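Local structure of lysine cyclodeaminase (Streptomyces pristinaespiralis, 5YU3) at residues 34-37 against 38-42; 304-307 against 308-312. The protein catalyses the NAD-dependent cyclisation of L-lysine with loss of ammonia, probably giving L-pipecolic acid, and also recognises L-ornithine and L-2,4-diaminobutyric acid. All coordinates share one frame; numbering follows the deposited sequence.

Contact 1 of 2, residues 34-37 against 38-42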
ATOM      1  N   GLY A  34     -20.999  11.166   2.372  1.00 15.85           N
ATOM      2  CA  GLY A  34     -19.608  11.400   2.029  1.00 21.07           C
ATOM      3  C   GLY A  34     -19.425  11.818   0.583  1.00 20.90           C
ATOM      4  O   GLY A  34     -18.616  12.697   0.281  1.00 18.61           O
ATOM      5  N   LEU A  35     -20.172  11.189  -0.329  1.00 18.22           N
ATOM      6  CA  LEU A  35     -20.118  11.582  -1.732  1.00 18.03           C
ATOM      7  C   LEU A  35     -20.599  13.018  -1.924  1.00 21.42           C
ATOM      8  O   LEU A  35     -19.992  13.789  -2.680  1.00 20.53           O
ATOM      9  CB  LEU A  35     -20.938  10.597  -2.571  1.00 16.74           C
ATOM     10  CG  LEU A  35     -20.247   9.256  -2.851  1.00 19.71           C
ATOM     11  CD1 LEU A  35     -21.217   8.233  -3.451  1.00 17.76           C
ATOM     12  CD2 LEU A  35     -19.038   9.448  -3.771  1.00 20.78           C
ATOM     13  N   ALA A  36     -21.668  13.410  -1.226  1.00 20.53           N
ATOM     14  CA  ALA A  36     -22.129  14.793  -1.314  1.00 21.27           C
ATOM     15  C   ALA A  36     -21.072  15.761  -0.792  1.00 21.86           C
ATOM     16  O   ALA A  36     -20.879  16.847  -1.356  1.00 21.98           O
ATOM     17  CB  ALA A  36     -23.439  14.963  -0.549  1.00 19.20           C
ATOM     18  N   GLU A  37     -20.360  15.375   0.273  1.00 21.28           N
ATOM     19  CA  GLU A  37     -19.266  16.207   0.774  1.00 21.63           C
ATOM     20  C   GLU A  37     -18.179  16.402  -0.283  1.00 22.90           C
ATOM     21  O   GLU A  37     -17.649  17.508  -0.439  1.00 22.33           O
ATOM     22  CB  GLU A  37     -18.691  15.599   2.054  1.00 23.80           C
ATOM     23  CG  GLU A  37     -19.548  15.908   3.270  1.00 24.98           C
ATOM     24  CD  GLU A  37     -19.280  15.000   4.462  1.00 33.14           C
ATOM     25  OE1 GLU A  37     -18.393  14.126   4.379  1.00 26.58           O
ATOM     26  OE2 GLU A  37     -19.975  15.165   5.488  1.00 34.22           O
ATOM     27  N   ILE A  38     -17.836  15.343  -1.022  1.00 20.49           N
ATOM     28  CA  ILE A  38     -16.895  15.498  -2.129  1.00 20.90           C
ATOM     29  C   ILE A  38     -17.471  16.447  -3.173  1.00 25.64           C
ATOM     30  O   ILE A  38     -16.779  17.346  -3.669  1.00 24.87           O
ATOM     31  CB  ILE A  38     -16.549  14.127  -2.739  1.00 21.16           C
ATOM     32  CG1 ILE A  38     -15.741  13.282  -1.747  1.00 20.93           C
ATOM     33  CG2 ILE A  38     -15.778  14.285  -4.044  1.00 20.34           C
ATOM     34  CD1 ILE A  38     -15.298  11.945  -2.313  1.00 19.64           C
ATOM     35  N   GLY A  39     -18.753  16.276  -3.508  1.00 20.63           N
ATOM     36  CA  GLY A  39     -19.366  17.125  -4.517  1.00 25.04           C
ATOM     37  C   GLY A  39     -19.400  18.591  -4.126  1.00 24.56           C
ATOM     38  O   GLY A  39     -19.367  19.470  -4.994  1.00 23.58           O
ATOM     39  N   ARG A  40     -19.462  18.877  -2.829  1.00 22.72           N
ATOM     40  CA  ARG A  40     -19.441  20.249  -2.335  1.00 25.90           C
ATOM     41  C   ARG A  40     -18.031  20.778  -2.114  1.00 30.89           C
ATOM     42  O   ARG A  40     -17.872  21.909  -1.635  1.00 28.76           O
ATOM     43  CB  ARG A  40     -20.233  20.355  -1.032  1.00 29.54           C
ATOM     44  CG  ARG A  40     -21.732  20.218  -1.231  1.00 30.04           C
ATOM     45  CD  ARG A  40     -22.477  20.628   0.009  1.00 33.55           C
ATOM     46  NE  ARG A  40     -22.207  19.715   1.111  1.00 33.48           N
ATOM     47  CZ  ARG A  40     -22.969  18.671   1.416  1.00 37.66           C
ATOM     48  NH1 ARG A  40     -24.051  18.409   0.696  1.00 32.90           N
ATOM     49  NH2 ARG A  40     -22.654  17.891   2.442  1.00 37.57           N
ATOM     50  N   GLY A  41     -17.010  19.994  -2.435  1.00 28.41           N
ATOM     51  CA  GLY A  41     -15.643  20.434  -2.236  1.00 29.00           C
ATOM     52  C   GLY A  41     -15.169  20.425  -0.803  1.00 33.08           C
ATOM     53  O   GLY A  41     -14.100  20.976  -0.521  1.00 35.87           O
ATOM     54  N   GLU A  42     -15.934  19.826   0.117  1.00 28.53           N
ATOM     55  CA  GLU A  42     -15.508  19.700   1.506  1.00 27.44           C
ATOM     56  C   GLU A  42     -14.557  18.531   1.720  1.00 32.08           C
ATOM     57  O   GLU A  42     -13.833  18.512   2.722  1.00 30.61           O
ATOM     58  CB  GLU A  42     -16.725  19.536   2.419  1.00 29.38           C
ATOM     59  CG  GLU A  42     -17.686  20.709   2.375  1.00 32.47           C
ATOM     60  CD  GLU A  42     -19.050  20.372   2.931  1.00 37.21           C
ATOM     61  OE1 GLU A  42     -19.271  19.204   3.307  1.00 42.17           O
ATOM     62  OE2 GLU A  42     -19.904  21.278   2.991  1.00 45.08           O
TER

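Contact 2 of 2, residues 304-307 against 308-312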
ATOM      1  N   PHE A 304     -13.241   3.225  -4.965  1.00 17.13           N
ATOM      2  CA  PHE A 304     -12.113   4.053  -4.587  1.00 15.42           C
ATOM      3  C   PHE A 304     -12.022   4.102  -3.068  1.00 17.53           C
ATOM      4  O   PHE A 304     -12.991   3.825  -2.348  1.00 15.44           O
ATOM      5  CB  PHE A 304     -12.165   5.459  -5.247  1.00 14.37           C
ATOM      6  CG  PHE A 304     -13.343   6.316  -4.862  1.00 15.63           C
ATOM      7  CD1 PHE A 304     -14.622   6.052  -5.357  1.00 15.79           C
ATOM      8  CD2 PHE A 304     -13.160   7.440  -4.066  1.00 15.64           C
ATOM      9  CE1 PHE A 304     -15.696   6.864  -5.024  1.00 15.15           C
ATOM     10  CE2 PHE A 304     -14.234   8.263  -3.726  1.00 16.18           C
ATOM     11  CZ  PHE A 304     -15.505   7.974  -4.210  1.00 16.12           C
ATOM     12  N   ALA A 305     -10.818   4.431  -2.594  1.00 14.08           N
ATOM     13  CA  ALA A 305     -10.458   4.179  -1.201  1.00 16.29           C
ATOM     14  C   ALA A 305     -11.330   4.947  -0.210  1.00 16.79           C
ATOM     15  O   ALA A 305     -11.523   4.483   0.918  1.00 16.72           O
ATOM     16  CB  ALA A 305      -8.978   4.517  -0.996  1.00 16.04           C
ATOM     17  N   PHE A 306     -11.839   6.128  -0.585  1.00 16.61           N
ATOM     18  CA  PHE A 306     -12.762   6.855   0.286  1.00 17.70           C
ATOM     19  C   PHE A 306     -13.935   5.977   0.703  1.00 17.86           C
ATOM     20  O   PHE A 306     -14.396   6.049   1.845  1.00 15.45           O
ATOM     21  CB  PHE A 306     -13.272   8.112  -0.426  1.00 15.90           C
ATOM     22  CG  PHE A 306     -14.209   8.965   0.391  1.00 20.74           C
ATOM     23  CD1 PHE A 306     -13.797   9.548   1.576  1.00 23.70           C
ATOM     24  CD2 PHE A 306     -15.502   9.213  -0.058  1.00 25.26           C
ATOM     25  CE1 PHE A 306     -14.660  10.355   2.313  1.00 31.40           C
ATOM     26  CE2 PHE A 306     -16.366  10.017   0.670  1.00 23.40           C
ATOM     27  CZ  PHE A 306     -15.940  10.592   1.857  1.00 26.68           C
ATOM     28  N   GLU A 307     -14.440   5.148  -0.215  1.00 15.40           N
ATOM     29  CA  GLU A 307     -15.554   4.271   0.136  1.00 15.33           C
ATOM     30  C   GLU A 307     -15.138   3.267   1.200  1.00 15.94           C
ATOM     31  O   GLU A 307     -15.915   2.958   2.109  1.00 14.84           O
ATOM     32  CB  GLU A 307     -16.071   3.537  -1.097  1.00 15.02           C
ATOM     33  CG  GLU A 307     -16.507   4.469  -2.235  1.00 13.98           C
ATOM     34  CD  GLU A 307     -16.877   3.721  -3.507  1.00 16.42           C
ATOM     35  OE1 GLU A 307     -16.295   2.652  -3.770  1.00 18.03           O
ATOM     36  OE2 GLU A 307     -17.762   4.210  -4.251  1.00 18.04           O
ATOM     37  N   ASP A 308     -13.915   2.751   1.099  1.00 14.89           N
ATOM     38  CA  ASP A 308     -13.417   1.806   2.093  1.00 17.18           C
ATOM     39  C   ASP A 308     -13.193   2.479   3.440  1.00 19.20           C
ATOM     40  O   ASP A 308     -13.463   1.881   4.490  1.00 15.30           O
ATOM     41  CB  ASP A 308     -12.134   1.167   1.579  1.00 15.60           C
ATOM     42  CG  ASP A 308     -12.343   0.477   0.260  1.00 17.65           C
ATOM     43  OD1 ASP A 308     -13.109  -0.505   0.253  1.00 16.28           O
ATOM     44  OD2 ASP A 308     -11.765   0.909  -0.767  1.00 17.08           O
ATOM     45  N   ALA A 309     -12.690   3.718   3.433  1.00 15.30           N
ATOM     46  CA  ALA A 309     -12.520   4.449   4.686  1.00 16.42           C
ATOM     47  C   ALA A 309     -13.861   4.690   5.368  1.00 19.81           C
ATOM     48  O   ALA A 309     -13.968   4.603   6.599  1.00 16.65           O
ATOM     49  CB  ALA A 309     -11.806   5.780   4.429  1.00 17.77           C
ATOM     50  N   LEU A 310     -14.897   4.996   4.584  1.00 15.63           N
ATOM     51  CA  LEU A 310     -16.210   5.259   5.166  1.00 17.07           C
ATOM     52  C   LEU A 310     -16.831   3.987   5.723  1.00 15.61           C
ATOM     53  O   LEU A 310     -17.392   3.996   6.827  1.00 15.82           O
ATOM     54  CB  LEU A 310     -17.141   5.878   4.123  1.00 20.12           C
ATOM     55  CG  LEU A 310     -16.892   7.334   3.760  1.00 23.23           C
ATOM     56  CD1 LEU A 310     -17.893   7.738   2.696  1.00 22.62           C
ATOM     57  CD2 LEU A 310     -17.016   8.223   4.992  1.00 29.85           C
ATOM     58  N   ALA A 311     -16.754   2.886   4.972  1.00 15.92           N
ATOM     59  CA  ALA A 311     -17.283   1.627   5.490  1.00 16.11           C
ATOM     60  C   ALA A 311     -16.491   1.157   6.704  1.00 17.91           C
ATOM     61  O   ALA A 311     -17.064   0.601   7.652  1.00 15.98           O
ATOM     62  CB  ALA A 311     -17.277   0.560   4.404  1.00 16.84           C
ATOM     63  N   MET A 312     -15.170   1.359   6.694  1.00 14.45           N
ATOM     64  CA  MET A 312     -14.382   1.005   7.874  1.00 15.58           C
ATOM     65  C   MET A 312     -14.839   1.799   9.088  1.00 17.37           C
ATOM     66  O   MET A 312     -14.970   1.246  10.190  1.00 17.58           O
ATOM     67  CB  MET A 312     -12.888   1.232   7.615  1.00 14.96           C
ATOM     68  CG  MET A 312     -12.001   0.899   8.825  1.00 17.24           C
ATOM     69  SD  MET A 312     -10.310   0.512   8.313  1.00 18.35           S
ATOM     70  CE  MET A 312      -9.550  -0.024   9.858  1.00 17.67           C
TER

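Contact 1 of 2, residues 34-37 against 38-42
Glu42 N reaches back five residues to Glu37 O, 2.9 Å away, while Arg40 N keeps the regular helical bond to Ala36 O at the same 2.9 Å. A weak second branch of the Arg40 amide also reaches Glu37 O, so this carbonyl takes one firm bond and one weak one. Inside the turn, Gly41 N donates to Ile38 O at 2.9 Å. With Gly41 at positive phi (75°), the Glu42 N to Glu37 O and Gly41 N to Ile38 O bonds make a Schellman motif, a common C-terminal cap, here closing helix 20-39. The Arg40 chain, bent at chi3 (-66°), folds back along the last turn and lays one guanidinium face over Ala36 O, which sits 3.9 Å above the plane near its centre. At the guanidinium edge, Arg40 NE forms a weak salt bridge of 3.4 Å with Glu42 OE2. The Glu37 carboxylate has its partner beyond the turn, with OE1 salt-bridged to Arg43. Packing contacts follow: Ala36 CB lies 3.7 Å from Arg40 NH1, and Glu42 OE1 comes within 3.3 Å of Glu37 CG, the two side chains crossing at about a right angle. Leu35 and Ile38 turn instead to helix 279-284 and Phe304.

Contact 2 of 2, residues 304-307 against 308-312
Phe306 and Leu310, one helical turn apart, meet ring face to methyl: Leu310 CD1 stands 3.8 Å from the centroid of the Phe306 ring, 29° off its normal, in a CH-pi contact. The closest atoms are Leu310 CD1 and Phe306 CE2 at 3.4 Å, a snug fit. Phe306 leaves the backbone with CG opposite its own N (chi1 -179°), which carries the ring forward beside the next turn and brings its face under the leucine. Behind the pair, Leu310 N donates to Phe306 O at 3.0 Å, the helical bond that fixes their spacing. Beyond them, the phenylalanine packs on Ile38 of helix 20-39 and meets the His67 ring, so an alanine here would probably leave Leu310 CD1 without the face it rests on and open a gap toward both neighbours.

Glu307 folds back over the start of helix 305-321. Its CG lies over one face of the Phe304 ring, offset toward the rim, and its OE1 accepts a weak bond of 3.3 Å from Phe304 N. Phe304 O in turn receives Glu307 N at 2.9 Å, so the first turn is tied by backbone and side chain alike.

Asp308 faces elsewhere. Its CB packs 3.4 Å from Ala305 O, but its carboxylate turns to the bound-proline side, where OD1 forms salt bridges with Lys77 and Arg121, two residues that line the proline pocket. A long, weak ion pair also joins Glu307 OE1 to Arg121. The helix start thus divides its chemistry, an apolar flank toward helix 20-39 and acids toward the pocket bases, firmly through Asp308 and weakly through Glu307; the two salt bridges are consistent with Asp308 being a second-shell group that holds Lys77 and Arg121.

Both contacts are short-range helical ones, but at contrary ends of a helix: contact 1 closes helix 20-39, contact 2 opens helix 305-321. The two ends pack together, with Ile38 CD1 3.5 Å from Phe306 CD2 and Leu35 CD2 3.9 Å from Phe304 CZ, although their centres are 14 Å apart. Their chemistry differs with their place. Residues 34-42 run outward to exposed positions, where charged side chains pair around a backbone-bonded turn. Residues 304-312 are largely buried beside the ligand pocket, where aromatic and aliphatic packing shares the helix with acids matched to bases. Contact 1 meets the interior occupied by contact 2 mainly through Leu35 and Ile38, with Gly34 O against the Phe306 ring.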